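Local atomic coordinates of dihydrodipicolinate synthase (Agrobacterium tumefaciens, PDB entry 3B4U), a protein that probably catalyses the aldol-type condensation of pyruvate with aspartate semialdehyde in lysine biosynthesis. Residues 91-105 and 125-139. Residues are numbered along the deposited sequence; the frame is centred on the assembly and turned at random.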
loop_
_atom_site.group_PDB
_atom_site.type_symbol
_atom_site.label_atom_id
_atom_site.label_comp_id
_atom_site.label_asym_id
_atom_site.label_seq_id
_atom_site.Cartn_x
_atom_site.Cartn_y
_atom_site.Cartn_z
ATOM N N SER B 91 1.091 -15.504 -0.305
ATOM C CA SER B 91 1.724 -16.357 0.717
ATOM C C SER B 91 1.554 -17.827 0.372
ATOM O O SER B 91 2.522 -18.593 0.433
ATOM C CB SER B 91 1.136 -16.070 2.079
ATOM O OG SER B 91 1.406 -14.750 2.527
ATOM N N ALA B 92 0.330 -18.234 0.048
ATOM C CA ALA B 92 0.073 -19.641 -0.276
ATOM C C ALA B 92 0.888 -20.106 -1.469
ATOM O O ALA B 92 1.420 -21.218 -1.474
ATOM C CB ALA B 92 -1.427 -19.871 -0.497
ATOM N N GLU B 93 1.007 -19.281 -2.479
ATOM C CA GLU B 93 1.763 -19.666 -3.668
ATOM C C GLU B 93 3.225 -19.922 -3.329
ATOM O O GLU B 93 3.772 -20.902 -3.715
ATOM C CB GLU B 93 1.710 -18.569 -4.720
ATOM C CG GLU B 93 0.410 -18.444 -5.415
ATOM C CD GLU B 93 0.349 -17.184 -6.256
ATOM O OE1 GLU B 93 1.394 -16.848 -6.800
ATOM O OE2 GLU B 93 -0.721 -16.619 -6.373
ATOM N N ALA B 94 3.837 -19.029 -2.555
ATOM C CA ALA B 94 5.239 -19.188 -2.184
ATOM C C ALA B 94 5.429 -20.380 -1.263
ATOM O O ALA B 94 6.376 -21.167 -1.423
ATOM C CB ALA B 94 5.792 -17.898 -1.582
ATOM N N LEU B 95 4.537 -20.554 -0.295
ATOM C CA LEU B 95 4.657 -21.683 0.625
ATOM C C LEU B 95 4.484 -23.011 -0.098
ATOM O O LEU B 95 5.209 -23.956 0.178
ATOM C CB LEU B 95 3.641 -21.572 1.757
ATOM C CG LEU B 95 3.887 -20.435 2.772
ATOM C CD1 LEU B 95 2.734 -20.362 3.750
ATOM C CD2 LEU B 95 5.248 -20.570 3.488
ATOM N N ASN B 96 3.562 -23.071 -1.057
ATOM C CA ASN B 96 3.334 -24.291 -1.837
ATOM C C ASN B 96 4.543 -24.616 -2.685
ATOM O O ASN B 96 4.847 -25.788 -2.937
ATOM C CB ASN B 96 2.104 -24.121 -2.739
ATOM C CG ASN B 96 1.924 -25.285 -3.698
ATOM O OD1 ASN B 96 2.121 -25.153 -4.904
ATOM N ND2 ASN B 96 1.575 -26.427 -3.150
ATOM N N ALA B 97 5.248 -23.603 -3.150
ATOM C CA ALA B 97 6.482 -23.761 -3.912
ATOM C C ALA B 97 7.667 -24.182 -3.051
ATOM O O ALA B 97 8.724 -24.531 -3.577
ATOM C CB ALA B 97 6.820 -22.488 -4.656
ATOM N N GLY B 98 7.514 -24.148 -1.736
ATOM C CA GLY B 98 8.560 -24.578 -0.824
ATOM C C GLY B 98 9.397 -23.452 -0.214
ATOM O O GLY B 98 10.420 -23.731 0.383
ATOM N N ALA B 99 8.956 -22.199 -0.304
ATOM C CA ALA B 99 9.722 -21.095 0.254
ATOM C C ALA B 99 9.990 -21.326 1.708
ATOM O O ALA B 99 9.165 -21.873 2.444
ATOM C CB ALA B 99 8.979 -19.782 0.053
ATOM N N ARG B 100 11.154 -20.872 2.161
ATOM C CA ARG B 100 11.534 -21.000 3.563
ATOM C C ARG B 100 10.566 -20.263 4.479
ATOM O O ARG B 100 10.202 -20.750 5.555
ATOM C CB ARG B 100 12.947 -20.418 3.770
ATOM C CG ARG B 100 13.540 -20.862 5.072
ATOM C CD ARG B 100 14.679 -20.012 5.570
ATOM N NE ARG B 100 15.320 -20.589 6.776
ATOM C CZ ARG B 100 14.848 -20.565 8.023
ATOM N NH1 ARG B 100 13.730 -19.970 8.354
ATOM N NH2 ARG B 100 15.541 -21.157 8.989
ATOM N N ASN B 101 10.187 -19.058 4.055
ATOM C CA ASN B 101 9.365 -18.181 4.862
ATOM C C ASN B 101 8.646 -17.208 3.957
ATOM O O ASN B 101 9.065 -16.950 2.815
ATOM C CB ASN B 101 10.219 -17.292 5.835
ATOM C CG ASN B 101 10.885 -18.046 6.936
ATOM O OD1 ASN B 101 10.254 -18.350 7.987
ATOM N ND2 ASN B 101 12.129 -18.337 6.752
ATOM N N ILE B 102 7.581 -16.627 4.506
ATOM C CA ILE B 102 7.001 -15.398 4.011
ATOM C C ILE B 102 7.434 -14.257 4.930
ATOM O O ILE B 102 7.386 -14.400 6.138
ATOM C CB ILE B 102 5.455 -15.480 4.043
ATOM C CG1 ILE B 102 4.934 -16.735 3.320
ATOM C CG2 ILE B 102 4.834 -14.197 3.441
ATOM C CD1 ILE B 102 5.382 -16.869 1.880
ATOM N N LEU B 103 7.825 -13.120 4.353
ATOM C CA LEU B 103 8.026 -11.882 5.097
ATOM C C LEU B 103 6.786 -11.063 4.860
ATOM O O LEU B 103 6.617 -10.491 3.783
ATOM C CB LEU B 103 9.285 -11.179 4.617
ATOM C CG LEU B 103 9.529 -9.820 5.276
ATOM C CD1 LEU B 103 9.767 -9.965 6.783
ATOM C CD2 LEU B 103 10.707 -9.100 4.608
ATOM N N LEU B 104 5.889 -11.057 5.836
ATOM C CA LEU B 104 4.559 -10.500 5.672
ATOM C C LEU B 104 4.412 -9.171 6.378
ATOM O O LEU B 104 4.421 -9.081 7.604
ATOM C CB LEU B 104 3.522 -11.489 6.202
ATOM C CG LEU B 104 2.060 -11.094 6.040
ATOM C CD1 LEU B 104 1.642 -10.938 4.579
ATOM C CD2 LEU B 104 1.161 -12.101 6.760
ATOM N N ALA B 105 4.229 -8.126 5.584
ATOM C CA ALA B 105 3.926 -6.822 6.125
ATOM C C ALA B 105 2.459 -6.749 6.520
ATOM O O ALA B 105 1.617 -7.367 5.890
ATOM C CB ALA B 105 4.244 -5.711 5.115
ATOM N N VAL B 125 -5.867 -13.661 7.165
ATOM C CA VAL B 125 -4.893 -14.108 6.158
ATOM C C VAL B 125 -4.514 -15.568 6.410
ATOM O O VAL B 125 -4.533 -16.371 5.480
ATOM C CB VAL B 125 -3.633 -13.204 6.152
ATOM C CG1 VAL B 125 -2.533 -13.794 5.263
ATOM C CG2 VAL B 125 -4.010 -11.812 5.667
ATOM N N PHE B 126 -4.211 -15.917 7.639
ATOM C CA PHE B 126 -3.792 -17.276 7.963
ATOM C C PHE B 126 -4.912 -18.278 7.693
ATOM O O PHE B 126 -4.651 -19.355 7.141
ATOM C CB PHE B 126 -3.303 -17.370 9.407
ATOM C CG PHE B 126 -2.165 -16.443 9.743
ATOM C CD1 PHE B 126 -1.295 -15.927 8.768
ATOM C CD2 PHE B 126 -1.991 -16.038 11.041
ATOM C CE1 PHE B 126 -0.311 -15.036 9.098
ATOM C CE2 PHE B 126 -1.005 -15.155 11.383
ATOM C CZ PHE B 126 -0.154 -14.665 10.399
ATOM N N SER B 127 -6.143 -17.924 8.055
ATOM C CA SER B 127 -7.295 -18.788 7.779
ATOM C C SER B 127 -7.461 -19.014 6.294
ATOM O O SER B 127 -7.785 -20.131 5.861
ATOM C CB SER B 127 -8.570 -18.170 8.352
ATOM O OG SER B 127 -9.692 -18.991 8.058
ATOM N N LYS B 128 -7.306 -17.959 5.498
ATOM C CA LYS B 128 -7.448 -18.044 4.065
ATOM C C LYS B 128 -6.333 -18.871 3.418
ATOM O O LYS B 128 -6.587 -19.646 2.491
ATOM C CB LYS B 128 -7.509 -16.640 3.475
ATOM C CG LYS B 128 -7.808 -16.623 2.003
ATOM C CD LYS B 128 -9.181 -17.178 1.686
ATOM C CE LYS B 128 -9.569 -16.930 0.230
ATOM N NZ LYS B 128 -10.980 -17.357 -0.013
ATOM N N ILE B 129 -5.103 -18.739 3.897
ATOM C CA ILE B 129 -4.019 -19.622 3.410
ATOM C C ILE B 129 -4.410 -21.082 3.650
ATOM O O ILE B 129 -4.236 -21.940 2.765
ATOM C CB ILE B 129 -2.678 -19.313 4.085
ATOM C CG1 ILE B 129 -2.164 -17.915 3.697
ATOM C CG2 ILE B 129 -1.626 -20.366 3.707
ATOM C CD1 ILE B 129 -1.060 -17.434 4.550
ATOM N N GLY B 130 -4.957 -21.346 4.830
ATOM C CA GLY B 130 -5.428 -22.668 5.207
ATOM C C GLY B 130 -4.402 -23.479 5.954
ATOM O O GLY B 130 -3.446 -22.958 6.554
ATOM N N LYS B 131 -4.590 -24.790 5.855
ATOM C CA LYS B 131 -3.867 -25.727 6.674
ATOM C C LYS B 131 -2.373 -25.715 6.425
ATOM O O LYS B 131 -1.601 -26.109 7.281
ATOM C CB LYS B 131 -4.454 -27.147 6.500
ATOM C CG LYS B 131 -4.215 -27.759 5.137
ATOM C CD LYS B 131 -4.881 -29.139 4.994
ATOM C CE LYS B 131 -4.605 -29.707 3.615
ATOM N NZ LYS B 131 -5.156 -31.099 3.417
ATOM N N ASP B 132 -1.988 -25.314 5.229
ATOM C CA ASP B 132 -0.594 -25.229 4.839
ATOM C C ASP B 132 0.183 -24.011 5.374
ATOM O O ASP B 132 1.376 -23.899 5.156
ATOM C CB ASP B 132 -0.525 -25.179 3.303
ATOM C CG ASP B 132 -1.085 -26.433 2.623
ATOM O OD1 ASP B 132 -0.986 -27.549 3.191
ATOM O OD2 ASP B 132 -1.606 -26.280 1.493
ATOM N N ALA B 133 -0.481 -23.074 6.026
ATOM C CA ALA B 133 0.187 -21.889 6.554
ATOM C C ALA B 133 1.303 -22.312 7.473
ATOM O O ALA B 133 1.128 -23.190 8.332
ATOM C CB ALA B 133 -0.832 -21.043 7.293
ATOM N N ARG B 134 2.451 -21.655 7.333
ATOM C CA ARG B 134 3.636 -21.968 8.135
ATOM C C ARG B 134 4.609 -20.810 7.927
ATOM O O ARG B 134 4.540 -20.129 6.909
ATOM C CB ARG B 134 4.315 -23.275 7.683
ATOM C CG ARG B 134 4.711 -23.261 6.217
ATOM C CD ARG B 134 5.460 -24.518 5.772
ATOM N NE ARG B 134 5.824 -24.449 4.363
ATOM C CZ ARG B 134 6.879 -23.801 3.865
ATOM N NH1 ARG B 134 7.740 -23.170 4.657
ATOM N NH2 ARG B 134 7.009 -23.715 2.560
ATOM N N ASP B 135 5.531 -20.629 8.866
ATOM C CA ASP B 135 6.798 -19.936 8.571
ATOM C C ASP B 135 6.619 -18.503 8.143
ATOM O O ASP B 135 7.349 -18.004 7.297
ATOM C CB ASP B 135 7.630 -20.777 7.596
ATOM C CG ASP B 135 7.952 -22.153 8.172
ATOM O OD1 ASP B 135 8.153 -22.225 9.399
ATOM O OD2 ASP B 135 8.014 -23.131 7.412
ATOM N N ILE B 136 5.676 -17.823 8.777
ATOM C CA ILE B 136 5.432 -16.408 8.529
ATOM C C ILE B 136 6.272 -15.566 9.485
ATOM O O ILE B 136 6.184 -15.735 10.714
ATOM C CB ILE B 136 3.959 -16.049 8.750
ATOM C CG1 ILE B 136 3.008 -16.965 7.975
ATOM C CG2 ILE B 136 3.712 -14.596 8.410
ATOM C CD1 ILE B 136 3.157 -16.946 6.571
ATOM N N LEU B 137 7.061 -14.678 8.892
ATOM C CA LEU B 137 7.814 -13.668 9.621
ATOM C C LEU B 137 7.061 -12.365 9.481
ATOM O O LEU B 137 6.903 -11.843 8.369
ATOM C CB LEU B 137 9.206 -13.496 9.004
ATOM C CG LEU B 137 10.012 -14.790 8.898
ATOM C CD1 LEU B 137 11.273 -14.547 8.050
ATOM C CD2 LEU B 137 10.356 -15.351 10.266
ATOM N N VAL B 138 6.529 -11.797 10.563
ATOM C CA VAL B 138 5.783 -10.553 10.449
ATOM C C VAL B 138 6.756 -9.381 10.417
ATOM O O VAL B 138 7.756 -9.346 11.128
ATOM C CB VAL B 138 4.702 -10.439 11.553
ATOM C CG1 VAL B 138 3.666 -11.538 11.349
ATOM C CG2 VAL B 138 5.275 -10.440 12.943
ATOM N N TYR B 139 6.437 -8.407 9.573
ATOM C CA TYR B 139 7.413 -7.358 9.202
ATOM C C TYR B 139 7.066 -6.039 9.874
ATOM O O TYR B 139 6.059 -5.413 9.554
ATOM C CB TYR B 139 7.408 -7.222 7.674
ATOM C CG TYR B 139 8.520 -6.439 7.038
ATOM C CD1 TYR B 139 9.673 -6.030 7.706
ATOM C CD2 TYR B 139 8.422 -6.126 5.683
ATOM C CE1 TYR B 139 10.693 -5.345 7.024
ATOM C CE2 TYR B 139 9.439 -5.491 4.999
ATOM C CZ TYR B 139 10.569 -5.113 5.680
ATOM O OH TYR B 139 11.547 -4.430 4.993
HETATM O O HOH W 1 1.007 -27.033 -0.583
HETATM O O HOH W 2 10.888 -23.168 6.460
#
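Strands 101-104 and 136-140 are the parallel neighbours of one beta-alpha-beta unit of the TIM barrel, with helix 115-129 as the crossover between them, and Ile102 with Ile136, Leu103 with Leu137 and Leu104 with Val138 pair along their shared edge. Leu137 is bonded through both its N and its O, N donating to Ile102 O at 2.8 Å and O accepting from Leu104 N at 2.8 Å; Ile102 N to Asp135 O and Tyr139 N to Leu104 O extend the pairing at the two ends. At the start of the strands Arg134 ties the two helix-to-strand loops together. Its guanidinium meets Ala99 O end-on, with NH1 at 2.9 Å and NH2 at 2.8 Å from that one oxygen. NH2 also reaches a lone pair of Leu95 O, in the carbonyl plane at 3.0 Å, an oxygen that already takes Gly98 N in the Schellman motif ending helix 84-96. NH1 in turn forms an in-plane salt bridge to the anti lone pair of Asp135 OD2, which should help fix the rotation of the group, while Leu95 CD2 lies 3.6 Å above the centre of one face. On the side of the sheet toward the helices, Ile136 CD1 packs beside Ile102 CG1 and its CG2 touches Leu104 CB. Between helices 115-129 and 84-96, Ile129 CD1 rests on Ser91 CB, 3.6 Å away. Inside the barrel, Leu103, its CG anti to the backbone N (chi1 176°), sets CD2 over one face of the Tyr139 ring, 3.9 Å from the centroid, a CH-pi contact. Tyr139 OH is hydrogen-bonded to Thr46 OG1, and Tyr109 of the second subunit packs on the same tyrosine. Strand 75-79 continues the sheet beyond 101-104, and strand 165-170 beyond 136-140.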